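Local coordinates for cell envelope-related transcriptional attenuator domain-containing protein (Streptococcus agalactiae, PDB 3OKZ), which is of unknown function but, as a LytR/CpsA/Psr family member, probably helps attach glycopolymers to the cell wall, at residues Asp65-Leu70 with Gly80-Leu85. Residues are numbered along the deposited sequence; the frame is centred on the assembly and turned at random.
Sequences DVLIKL and GVEAKL
Ile68 and Ala83 form the hydrogen-bonded pair at the middle of a two-stranded antiparallel sheet, strands 67-69 and 82-84, in the LytR/CpsA/Psr domain. Ile68 N reaches Ala83 O at 3.0 Å, almost straight, and Ala83 N returns the bond to Ile68 O. Their side chains share an apolar face. Ile68 CD1 meets Leu85 CD1 at 4.2 Å, both residues packing on helix 93-105, whose Thr100 touches each; branched aliphatic chains suit this buried seam. Leu70, with CG anti to its carbonyl carbon (chi1 -53°), brings CG and CD1 to 4.2 Å from Ala83 CB, a short methyl that meets them with no longer chain intervening. The other face carries Leu67, Lys69, Glu82 and Lys84. Lys84 runs extended beside Asp65, its CD 3.3 Å from Asp65 OD2, but the chain bends at chi4 (70°) and NZ stays 4.9 Å from that oxygen, so any attraction is at long range; the ammonium instead makes a cation-pi contact with Tyr259 of strand 258-261. At the far end Gly80 adopts positive phi (54°), a conformation glycine enters easily, and its N bonds to Leu70 O. Lys69 is extended until chi4, where the turn lets NZ make a weak hydrogen bond to Gly80 O at 3.2 Å.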
loop_
_atom_site.group_PDB
_atom_site.type_symbol
_atom_site.label_atom_id
_atom_site.label_comp_id
_atom_site.label_asym_id
_atom_site.label_seq_id
_atom_site.Cartn_x
_atom_site.Cartn_y
_atom_site.Cartn_z
ATOM N N ASP A 65 -9.148 5.866 -5.013
ATOM C CA ASP A 65 -10.365 6.609 -5.339
ATOM C C ASP A 65 -11.536 6.358 -4.381
ATOM O O ASP A 65 -12.630 6.883 -4.573
ATOM C CB ASP A 65 -10.784 6.306 -6.791
ATOM C CG ASP A 65 -9.847 6.950 -7.830
ATOM O OD1 ASP A 65 -9.941 6.601 -9.030
ATOM O OD2 ASP A 65 -9.023 7.812 -7.455
ATOM N N VAL A 66 -11.303 5.563 -3.345
ATOM C CA VAL A 66 -12.338 5.264 -2.357
ATOM C C VAL A 66 -12.822 6.542 -1.663
ATOM O O VAL A 66 -12.015 7.364 -1.220
ATOM C CB VAL A 66 -11.801 4.262 -1.315
ATOM C CG1 VAL A 66 -12.702 4.219 -0.102
ATOM C CG2 VAL A 66 -11.722 2.883 -1.945
ATOM N N LEU A 67 -14.138 6.715 -1.579
ATOM C CA LEU A 67 -14.721 7.904 -0.951
ATOM C C LEU A 67 -14.669 7.768 0.562
ATOM O O LEU A 67 -15.295 6.868 1.127
ATOM C CB LEU A 67 -16.173 8.071 -1.399
ATOM C CG LEU A 67 -16.913 9.344 -1.014
ATOM C CD1 LEU A 67 -16.223 10.557 -1.619
ATOM C CD2 LEU A 67 -18.335 9.237 -1.502
ATOM N N ILE A 68 -13.949 8.666 1.224
ATOM C CA ILE A 68 -13.820 8.584 2.674
ATOM C C ILE A 68 -13.831 9.948 3.366
ATOM O O ILE A 68 -13.505 10.964 2.756
ATOM C CB ILE A 68 -12.497 7.847 3.049
ATOM C CG1 ILE A 68 -12.698 6.990 4.303
ATOM C CG2 ILE A 68 -11.391 8.857 3.336
ATOM C CD1 ILE A 68 -11.510 6.118 4.629
ATOM N N LYS A 69 -14.209 9.964 4.640
ATOM C CA LYS A 69 -14.217 11.196 5.424
ATOM C C LYS A 69 -12.848 11.267 6.091
ATOM O O LYS A 69 -12.630 10.672 7.148
ATOM C CB LYS A 69 -15.312 11.144 6.493
ATOM C CG LYS A 69 -15.292 12.293 7.492
ATOM C CD LYS A 69 -16.387 12.098 8.536
ATOM C CE LYS A 69 -16.447 13.248 9.532
ATOM N NZ LYS A 69 -16.691 14.570 8.871
ATOM N N LEU A 70 -11.923 11.980 5.460
ATOM C CA LEU A 70 -10.571 12.093 5.987
ATOM C C LEU A 70 -10.489 12.260 7.489
ATOM O O LEU A 70 -11.207 13.065 8.071
ATOM C CB LEU A 70 -9.842 13.268 5.356
ATOM C CG LEU A 70 -9.805 13.334 3.839
ATOM C CD1 LEU A 70 -8.918 14.512 3.424
ATOM C CD2 LEU A 70 -9.280 12.012 3.283
ATOM N N GLY A 80 -11.726 15.705 8.597
ATOM C CA GLY A 80 -13.181 15.627 8.567
ATOM C C GLY A 80 -13.826 16.151 7.290
ATOM O O GLY A 80 -14.905 16.749 7.328
ATOM N N VAL A 81 -13.162 15.924 6.160
ATOM C CA VAL A 81 -13.650 16.365 4.855
ATOM C C VAL A 81 -13.769 15.179 3.901
ATOM O O VAL A 81 -12.866 14.351 3.823
ATOM C CB VAL A 81 -12.686 17.382 4.219
ATOM C CG1 VAL A 81 -13.191 17.785 2.849
ATOM C CG2 VAL A 81 -12.537 18.594 5.119
ATOM N N GLU A 82 -14.879 15.095 3.179
ATOM C CA GLU A 82 -15.073 14.004 2.237
ATOM C C GLU A 82 -14.217 14.209 0.994
ATOM O O GLU A 82 -14.340 15.213 0.298
ATOM C CB GLU A 82 -16.545 13.886 1.837
ATOM C CG GLU A 82 -17.419 13.182 2.871
ATOM C CD GLU A 82 -18.832 12.935 2.358
ATOM O OE1 GLU A 82 -18.998 12.774 1.129
ATOM O OE2 GLU A 82 -19.777 12.886 3.177
ATOM N N ALA A 83 -13.351 13.237 0.722
ATOM C CA ALA A 83 -12.450 13.294 -0.421
ATOM C C ALA A 83 -12.080 11.874 -0.822
ATOM O O ALA A 83 -12.642 10.909 -0.297
ATOM C CB ALA A 83 -11.201 14.065 -0.037
ATOM N N LYS A 84 -11.152 11.743 -1.763
ATOM C CA LYS A 84 -10.701 10.426 -2.166
ATOM C C LYS A 84 -9.680 10.028 -1.100
ATOM O O LYS A 84 -9.018 10.891 -0.521
ATOM C CB LYS A 84 -10.009 10.467 -3.538
ATOM C CG LYS A 84 -10.909 10.641 -4.770
ATOM C CD LYS A 84 -10.046 10.599 -6.050
ATOM C CE LYS A 84 -10.857 10.669 -7.342
ATOM N NZ LYS A 84 -11.485 12.004 -7.575
ATOM N N LEU A 85 -9.561 8.730 -0.835
ATOM C CA LEU A 85 -8.606 8.216 0.151
ATOM C C LEU A 85 -7.189 8.668 -0.184
ATOM O O LEU A 85 -6.307 8.732 0.678
ATOM C CB LEU A 85 -8.629 6.691 0.155
ATOM C CG LEU A 85 -7.592 6.040 1.071
ATOM C CD1 LEU A 85 -7.917 6.483 2.479
ATOM C CD2 LEU A 85 -7.604 4.494 0.957
#